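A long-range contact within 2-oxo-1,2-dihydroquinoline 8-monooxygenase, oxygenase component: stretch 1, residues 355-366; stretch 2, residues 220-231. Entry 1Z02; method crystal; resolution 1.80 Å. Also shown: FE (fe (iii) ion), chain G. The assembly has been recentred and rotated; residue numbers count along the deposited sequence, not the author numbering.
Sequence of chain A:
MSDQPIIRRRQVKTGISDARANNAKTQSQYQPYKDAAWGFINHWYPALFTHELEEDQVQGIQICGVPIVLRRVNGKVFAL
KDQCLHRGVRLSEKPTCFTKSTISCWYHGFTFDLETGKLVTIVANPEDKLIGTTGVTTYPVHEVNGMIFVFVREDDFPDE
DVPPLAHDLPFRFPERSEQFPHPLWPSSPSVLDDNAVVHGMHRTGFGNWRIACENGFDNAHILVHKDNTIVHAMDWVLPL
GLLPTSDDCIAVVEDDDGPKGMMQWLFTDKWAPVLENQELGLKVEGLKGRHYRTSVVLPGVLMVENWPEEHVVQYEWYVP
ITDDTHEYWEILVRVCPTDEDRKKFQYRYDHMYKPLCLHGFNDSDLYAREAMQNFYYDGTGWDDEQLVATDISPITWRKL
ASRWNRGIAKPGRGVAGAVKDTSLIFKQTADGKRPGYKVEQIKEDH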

ATOM      1  N   PRO A 355      -1.743  -7.485 -33.269  1.00 16.06           N
ATOM      2  CA  PRO A 355      -3.117  -7.422 -32.766  1.00 15.00           C
ATOM      3  C   PRO A 355      -3.799  -8.768 -32.515  1.00 15.78           C
ATOM      4  O   PRO A 355      -4.482  -8.935 -31.511  1.00 16.58           O
ATOM      5  CB  PRO A 355      -3.837  -6.605 -33.836  1.00 15.65           C
ATOM      6  CG  PRO A 355      -3.109  -7.000 -35.087  1.00 14.68           C
ATOM      7  CD  PRO A 355      -1.664  -6.959 -34.643  1.00 15.06           C
ATOM      8  N   LEU A 356      -3.615  -9.728 -33.418  1.00 14.62           N
ATOM      9  CA  LEU A 356      -4.264 -11.027 -33.266  1.00 15.06           C
ATOM     10  C   LEU A 356      -3.543 -12.060 -32.411  1.00 15.01           C
ATOM     11  O   LEU A 356      -4.192 -12.877 -31.764  1.00 14.34           O
ATOM     12  CB  LEU A 356      -4.540 -11.644 -34.640  1.00 18.87           C
ATOM     13  CG  LEU A 356      -5.542 -10.931 -35.557  1.00 20.80           C
ATOM     14  CD1 LEU A 356      -5.664 -11.691 -36.866  1.00 24.33           C
ATOM     15  CD2 LEU A 356      -6.915 -10.862 -34.888  1.00 23.34           C
ATOM     16  N   CYS A 357      -2.214 -12.037 -32.403  1.00 14.68           N
ATOM     17  CA  CYS A 357      -1.460 -13.016 -31.628  1.00 13.04           C
ATOM     18  C   CYS A 357      -0.819 -12.529 -30.334  1.00 14.58           C
ATOM     19  O   CYS A 357      -1.207 -12.968 -29.251  1.00 14.42           O
ATOM     20  CB  CYS A 357      -0.400 -13.660 -32.514  1.00 15.55           C
ATOM     21  SG  CYS A 357      -1.115 -14.566 -33.908  1.00 18.69           S
ATOM     22  N   LEU A 358       0.167 -11.640 -30.430  1.00 14.11           N
ATOM     23  CA  LEU A 358       0.823 -11.145 -29.225  1.00 12.85           C
ATOM     24  C   LEU A 358      -0.186 -10.527 -28.261  1.00 11.80           C
ATOM     25  O   LEU A 358      -0.005 -10.580 -27.044  1.00 11.80           O
ATOM     26  CB  LEU A 358       1.912 -10.131 -29.590  1.00 12.62           C
ATOM     27  CG  LEU A 358       3.095 -10.690 -30.397  1.00 12.49           C
ATOM     28  CD1 LEU A 358       4.283  -9.745 -30.273  1.00 11.57           C
ATOM     29  CD2 LEU A 358       3.481 -12.072 -29.863  1.00 14.59           C
ATOM     30  N   HIS A 359      -1.254  -9.953 -28.806  1.00 11.37           N
ATOM     31  CA  HIS A 359      -2.307  -9.352 -27.987  1.00 12.22           C
ATOM     32  C   HIS A 359      -3.561 -10.229 -27.943  1.00 11.64           C
ATOM     33  O   HIS A 359      -3.984 -10.669 -26.881  1.00 10.67           O
ATOM     34  CB  HIS A 359      -2.696  -7.982 -28.537  1.00 16.15           C
ATOM     35  CG  HIS A 359      -1.861  -6.859 -28.015  1.00 17.15           C
ATOM     36  ND1 HIS A 359      -1.749  -6.580 -26.672  1.00 19.53           N
ATOM     37  CD2 HIS A 359      -1.118  -5.926 -28.657  1.00 17.42           C
ATOM     38  CE1 HIS A 359      -0.973  -5.522 -26.506  1.00 21.70           C
ATOM     39  NE2 HIS A 359      -0.578  -5.106 -27.697  1.00 19.22           N
ATOM     40  N   GLY A 360      -4.143 -10.482 -29.111  1.00 11.23           N
ATOM     41  CA  GLY A 360      -5.362 -11.273 -29.192  1.00 11.32           C
ATOM     42  C   GLY A 360      -5.333 -12.649 -28.559  1.00 11.64           C
ATOM     43  O   GLY A 360      -6.327 -13.100 -27.993  1.00 11.72           O
ATOM     44  N   PHE A 361      -4.192 -13.318 -28.650  1.00 11.22           N
ATOM     45  CA  PHE A 361      -4.040 -14.655 -28.089  1.00 11.20           C
ATOM     46  C   PHE A 361      -3.478 -14.617 -26.666  1.00 10.18           C
ATOM     47  O   PHE A 361      -4.105 -15.108 -25.726  1.00 10.55           O
ATOM     48  CB  PHE A 361      -3.101 -15.484 -28.984  1.00 11.38           C
ATOM     49  CG  PHE A 361      -3.029 -16.936 -28.617  1.00 13.58           C
ATOM     50  CD1 PHE A 361      -4.055 -17.812 -28.967  1.00 13.75           C
ATOM     51  CD2 PHE A 361      -1.940 -17.430 -27.906  1.00 12.89           C
ATOM     52  CE1 PHE A 361      -3.988 -19.160 -28.614  1.00 14.93           C
ATOM     53  CE2 PHE A 361      -1.864 -18.768 -27.548  1.00 14.97           C
ATOM     54  CZ  PHE A 361      -2.890 -19.637 -27.901  1.00 13.21           C
ATOM     55  N   ASN A 362      -2.298 -14.021 -26.516  1.00 10.95           N
ATOM     56  CA  ASN A 362      -1.618 -13.963 -25.219  1.00 10.80           C
ATOM     57  C   ASN A 362      -2.151 -13.034 -24.123  1.00 10.51           C
ATOM     58  O   ASN A 362      -1.789 -13.199 -22.967  1.00  9.55           O
ATOM     59  CB  ASN A 362      -0.125 -13.699 -25.444  1.00 12.97           C
ATOM     60  CG  ASN A 362       0.563 -14.862 -26.124  1.00 13.91           C
ATOM     61  OD1 ASN A 362       1.090 -14.744 -27.230  1.00 18.23           O
ATOM     62  ND2 ASN A 362       0.545 -16.005 -25.467  1.00 15.91           N
ATOM     63  N   ASP A 363      -2.990 -12.060 -24.457  1.00 11.14           N
ATOM     64  CA  ASP A 363      -3.525 -11.189 -23.409  1.00 12.41           C
ATOM     65  C   ASP A 363      -4.343 -12.020 -22.420  1.00 13.79           C
ATOM     66  O   ASP A 363      -4.417 -11.698 -21.238  1.00 14.90           O
ATOM     67  CB  ASP A 363      -4.414 -10.093 -24.000  1.00 12.50           C
ATOM     68  CG  ASP A 363      -3.619  -8.947 -24.594  1.00 15.65           C
ATOM     69  OD1 ASP A 363      -4.247  -8.038 -25.187  1.00 18.42           O
ATOM     70  OD2 ASP A 363      -2.373  -8.949 -24.462  1.00 17.26           O
ATOM     71  N   SER A 364      -4.954 -13.097 -22.904  1.00 13.97           N
ATOM     72  CA  SER A 364      -5.760 -13.965 -22.049  1.00 12.83           C
ATOM     73  C   SER A 364      -4.920 -14.632 -20.970  1.00 11.76           C
ATOM     74  O   SER A 364      -5.409 -14.907 -19.876  1.00 10.03           O
ATOM     75  CB  SER A 364      -6.450 -15.042 -22.890  1.00 14.66           C
ATOM     76  OG  SER A 364      -7.345 -14.463 -23.817  1.00 14.49           O
ATOM     77  N   ASP A 365      -3.655 -14.887 -21.281  1.00 12.06           N
ATOM     78  CA  ASP A 365      -2.747 -15.519 -20.335  1.00 11.84           C
ATOM     79  C   ASP A 365      -2.424 -14.620 -19.161  1.00 13.16           C
ATOM     80  O   ASP A 365      -2.057 -15.102 -18.095  1.00 12.38           O
ATOM     81  CB  ASP A 365      -1.455 -15.921 -21.045  1.00 10.80           C
ATOM     82  CG  ASP A 365      -1.646 -17.130 -21.912  1.00 10.66           C
ATOM     83  OD1 ASP A 365      -1.133 -17.143 -23.060  1.00 11.25           O
ATOM     84  OD2 ASP A 365      -2.325 -18.063 -21.421  1.00 11.22           O
ATOM     85  N   LEU A 366      -2.554 -13.312 -19.371  1.00 14.99           N
ATOM     86  CA  LEU A 366      -2.281 -12.318 -18.335  1.00 16.13           C
ATOM     87  C   LEU A 366      -3.248 -12.456 -17.173  1.00 17.35           C
ATOM     88  O   LEU A 366      -2.839 -12.437 -16.012  1.00 15.32           O
ATOM     89  CB  LEU A 366      -2.382 -10.904 -18.922  1.00 18.35           C
ATOM     90  CG  LEU A 366      -1.075 -10.166 -19.205  1.00 20.87           C
ATOM     91  CD1 LEU A 366      -0.046 -11.099 -19.772  1.00 20.24           C
ATOM     92  CD2 LEU A 366      -1.346  -9.006 -20.126  1.00 19.73           C
TER
HETATM   93 FE    FE G 501      -1.827 -19.517 -23.016  1.00 14.77          FE
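Stretch 2 (220-231) AHILVHKDNTIV

The strongest link between the two stretches is a ferric ion. Stretch 2 supplies two imidazoles, with H221 NE2 at 2.2 Å and H225 NE2 at 2.0 Å from FE, and stretch 1 supplies a carboxylate that binds through both oxygens, D365 OD1 at 2.5 Å and D365 OD2 at 2.2 Å. Waters 5 and 4, at 2.2 and 2.3 Å from FE, complete the set of six ligand atoms. Two neutral imidazole nitrogens and one anionic carboxylate, bound through both oxygens, suit such an ion, as expected in an oxygenase component. Sharing the metal brings D365 OD2 within 3.0 Å of H225 NE2, a contact made by common ligation rather than by a hydrogen bond. N362 ND2 donates to D365 OD1 at 3.1 Å, helping to orient the carboxylate.

Stretch 2 runs antiparallel to stretch 1: V224 lies nearest S364, N228 nearest F361 and I230 nearest L356, with CA atoms 6.3, 5.8 and 5.9 Å apart. Its backbone begins as a loop, forms a weakly bonded helix about 222-225, passes through a type I turn from H225 to N228, and enters a second helix at T229. Stretch 1 is largely helical, with a wide pi-type turn at 355-359 and a less regular segment at 360-362.

The CA-to-CB bond of N228, just before the second helix, points toward stretch 1. Its ND2 makes a weak hydrogen bond to F361 O (3.2 Å, 125°), while its OD1 lies 3.1 Å from S364 OG; an amide suits this place because it offers both donor and acceptor. Waters extend the polar seam. Water 2 donates to G360 O (2.7 Å) and accepts from T229 N (3.0 Å); water 3 likewise joins L356 O to I230 N, each 2.9 Å away. The start of a helix has free backbone NH groups, and here two of them are served by water.

Around this polar centre the packing is close. The F361 ring forms an offset stack with the H225 ring, centroids 3.9 Å apart and planes at 12°, so one flat residue covers a face of the metal-binding imidazole while leaving NE2 free for iron. Farther along, I230 sets its CD1 3.3 Å from C357 SG and its CG2 4.1 Å from F361 CD1, a branched aliphatic chain filling a buried apolar site. S364 CB lies 3.8 Å from V224 CG1 and 3.4 Å from V224 O. At the margin, L356 CD2 meets T229 CG2 at 4.2 Å.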

ATOM      1  N   ALA A 220      -1.964 -27.600 -21.415  1.00 27.48           N
ATOM      2  CA  ALA A 220      -3.398 -27.848 -21.327  1.00 27.73           C
ATOM      3  C   ALA A 220      -4.274 -26.737 -20.736  1.00 26.66           C
ATOM      4  O   ALA A 220      -4.663 -26.821 -19.576  1.00 27.60           O
ATOM      5  CB  ALA A 220      -3.619 -29.144 -20.558  1.00 27.07           C
ATOM      6  N   HIS A 221      -4.591 -25.703 -21.519  1.00 25.68           N
ATOM      7  CA  HIS A 221      -5.470 -24.635 -21.029  1.00 23.19           C
ATOM      8  C   HIS A 221      -6.289 -24.016 -22.150  1.00 22.76           C
ATOM      9  O   HIS A 221      -6.211 -22.815 -22.427  1.00 22.57           O
ATOM     10  CB  HIS A 221      -4.691 -23.558 -20.254  1.00 21.47           C
ATOM     11  CG  HIS A 221      -3.634 -22.853 -21.048  1.00 20.22           C
ATOM     12  ND1 HIS A 221      -2.472 -23.469 -21.467  1.00 19.30           N
ATOM     13  CD2 HIS A 221      -3.536 -21.563 -21.445  1.00 18.51           C
ATOM     14  CE1 HIS A 221      -1.704 -22.588 -22.080  1.00 18.53           C
ATOM     15  NE2 HIS A 221      -2.326 -21.425 -22.079  1.00 17.83           N
ATOM     16  N   ILE A 222      -7.098 -24.859 -22.786  1.00 21.04           N
ATOM     17  CA  ILE A 222      -7.951 -24.422 -23.891  1.00 20.45           C
ATOM     18  C   ILE A 222      -8.995 -23.373 -23.478  1.00 18.91           C
ATOM     19  O   ILE A 222      -9.233 -22.398 -24.193  1.00 16.14           O
ATOM     20  CB  ILE A 222      -8.694 -25.626 -24.527  1.00 23.73           C
ATOM     21  CG1 ILE A 222      -9.639 -25.156 -25.636  1.00 22.81           C
ATOM     22  CG2 ILE A 222      -9.464 -26.415 -23.454  1.00 23.74           C
ATOM     23  CD1 ILE A 222     -10.408 -26.302 -26.333  1.00 27.23           C
ATOM     24  N   LEU A 223      -9.625 -23.586 -22.329  1.00 18.16           N
ATOM     25  CA  LEU A 223     -10.652 -22.674 -21.835  1.00 18.60           C
ATOM     26  C   LEU A 223     -10.193 -21.207 -21.824  1.00 17.61           C
ATOM     27  O   LEU A 223     -11.011 -20.294 -21.936  1.00 18.61           O
ATOM     28  CB  LEU A 223     -11.070 -23.110 -20.429  1.00 18.71           C
ATOM     29  CG  LEU A 223     -12.325 -23.943 -20.207  1.00 19.95           C
ATOM     30  CD1 LEU A 223     -12.645 -24.684 -21.273  1.00 20.77           C
ATOM     31  CD2 LEU A 223     -12.132 -24.925 -19.284  1.00 18.75           C
ATOM     32  N   VAL A 224      -8.883 -21.008 -21.696  1.00 14.80           N
ATOM     33  CA  VAL A 224      -8.279 -19.682 -21.655  1.00 13.91           C
ATOM     34  C   VAL A 224      -8.217 -19.002 -23.024  1.00 14.23           C
ATOM     35  O   VAL A 224      -8.380 -17.795 -23.116  1.00 13.38           O
ATOM     36  CB  VAL A 224      -6.838 -19.753 -21.057  1.00 12.70           C
ATOM     37  CG1 VAL A 224      -6.136 -18.399 -21.204  1.00  9.38           C
ATOM     38  CG2 VAL A 224      -6.888 -20.196 -19.583  1.00  9.82           C
ATOM     39  N   HIS A 225      -8.001 -19.782 -24.081  1.00 14.91           N
ATOM     40  CA  HIS A 225      -7.875 -19.249 -25.436  1.00 15.21           C
ATOM     41  C   HIS A 225      -9.001 -19.626 -26.393  1.00 17.08           C
ATOM     42  O   HIS A 225      -8.972 -19.224 -27.553  1.00 15.96           O
ATOM     43  CB  HIS A 225      -6.555 -19.730 -26.059  1.00 16.30           C
ATOM     44  CG  HIS A 225      -5.334 -19.333 -25.289  1.00 15.52           C
ATOM     45  ND1 HIS A 225      -4.779 -18.074 -25.373  1.00 12.98           N
ATOM     46  CD2 HIS A 225      -4.586 -20.018 -24.396  1.00 13.54           C
ATOM     47  CE1 HIS A 225      -3.742 -18.002 -24.560  1.00 12.77           C
ATOM     48  NE2 HIS A 225      -3.606 -19.167 -23.955  1.00 13.71           N
ATOM     49  N   LYS A 226      -9.975 -20.404 -25.928  1.00 17.96           N
ATOM     50  CA  LYS A 226     -11.070 -20.842 -26.792  1.00 20.45           C
ATOM     51  C   LYS A 226     -11.840 -19.721 -27.479  1.00 21.57           C
ATOM     52  O   LYS A 226     -12.276 -19.896 -28.607  1.00 21.66           O
ATOM     53  CB  LYS A 226     -12.054 -21.726 -26.013  1.00 22.91           C
ATOM     54  CG  LYS A 226     -12.616 -21.049 -24.782  1.00 26.64           C
ATOM     55  CD  LYS A 226     -13.617 -21.917 -24.026  1.00 30.51           C
ATOM     56  CE  LYS A 226     -14.948 -22.103 -24.750  1.00 33.92           C
ATOM     57  NZ  LYS A 226     -14.951 -23.119 -25.833  1.00 35.55           N
ATOM     58  N   ASP A 227     -12.010 -18.582 -26.809  1.00 20.83           N
ATOM     59  CA  ASP A 227     -12.752 -17.449 -27.371  1.00 20.08           C
ATOM     60  C   ASP A 227     -11.891 -16.459 -28.158  1.00 19.83           C
ATOM     61  O   ASP A 227     -12.406 -15.497 -28.726  1.00 19.15           O
ATOM     62  CB  ASP A 227     -13.488 -16.697 -26.253  1.00 23.52           C
ATOM     63  CG  ASP A 227     -14.519 -17.558 -25.548  1.00 25.30           C
ATOM     64  OD1 ASP A 227     -15.119 -17.102 -24.549  1.00 27.81           O
ATOM     65  OD2 ASP A 227     -14.732 -18.699 -26.002  1.00 28.17           O
ATOM     66  N   ASN A 228     -10.582 -16.678 -28.184  1.00 17.86           N
ATOM     67  CA  ASN A 228      -9.697 -15.780 -28.913  1.00 17.36           C
ATOM     68  C   ASN A 228     -10.131 -15.647 -30.373  1.00 17.55           C
ATOM     69  O   ASN A 228     -10.500 -16.629 -31.029  1.00 15.61           O
ATOM     70  CB  ASN A 228      -8.254 -16.273 -28.836  1.00 17.08           C
ATOM     71  CG  ASN A 228      -7.684 -16.188 -27.435  1.00 16.85           C
ATOM     72  OD1 ASN A 228      -8.326 -15.679 -26.510  1.00 15.25           O
ATOM     73  ND2 ASN A 228      -6.471 -16.684 -27.271  1.00 14.17           N
ATOM     74  N   THR A 229     -10.076 -14.422 -30.876  1.00 15.83           N
ATOM     75  CA  THR A 229     -10.487 -14.135 -32.238  1.00 16.63           C
ATOM     76  C   THR A 229      -9.720 -14.931 -33.285  1.00 17.05           C
ATOM     77  O   THR A 229     -10.320 -15.426 -34.247  1.00 17.46           O
ATOM     78  CB  THR A 229     -10.333 -12.633 -32.544  1.00 16.11           C
ATOM     79  OG1 THR A 229     -11.132 -11.891 -31.626  1.00 16.91           O
ATOM     80  CG2 THR A 229     -10.780 -12.309 -33.947  1.00 15.07           C
ATOM     81  N   ILE A 230      -8.408 -15.062 -33.107  1.00 16.28           N
ATOM     82  CA  ILE A 230      -7.593 -15.791 -34.074  1.00 18.02           C
ATOM     83  C   ILE A 230      -8.044 -17.248 -34.224  1.00 17.65           C
ATOM     84  O   ILE A 230      -8.007 -17.821 -35.315  1.00 17.07           O
ATOM     85  CB  ILE A 230      -6.107 -15.766 -33.683  1.00 18.02           C
ATOM     86  CG1 ILE A 230      -5.285 -16.415 -34.802  1.00 20.98           C
ATOM     87  CG2 ILE A 230      -5.913 -16.499 -32.356  1.00 18.20           C
ATOM     88  CD1 ILE A 230      -3.783 -16.296 -34.621  1.00 23.72           C
ATOM     89  N   VAL A 231      -8.496 -17.837 -33.126  1.00 18.78           N
ATOM     90  CA  VAL A 231      -8.953 -19.223 -33.139  1.00 19.56           C
ATOM     91  C   VAL A 231     -10.173 -19.390 -34.038  1.00 19.77           C
ATOM     92  O   VAL A 231     -10.270 -20.371 -34.772  1.00 18.53           O
ATOM     93  CB  VAL A 231      -9.316 -19.711 -31.715  1.00 21.16           C
ATOM     94  CG1 VAL A 231      -9.866 -21.131 -31.770  1.00 21.58           C
ATOM     95  CG2 VAL A 231      -8.084 -19.659 -30.824  1.00 19.18           C
TER
HETATM   96  O   HOH W   1     -10.205 -15.907 -23.005  1.00 41.65           O
HETATM   97  O   HOH W   2      -8.749 -12.513 -29.042  1.00 22.04           O
HETATM   98  O   HOH W   3      -7.008 -13.377 -31.263  1.00 16.73           O
HETATM   99  O   HOH W   4      -0.259 -20.459 -24.444  1.00 20.63           O
HETATM  100  O   HOH W   5       0.332 -19.151 -22.484  1.00 31.32           O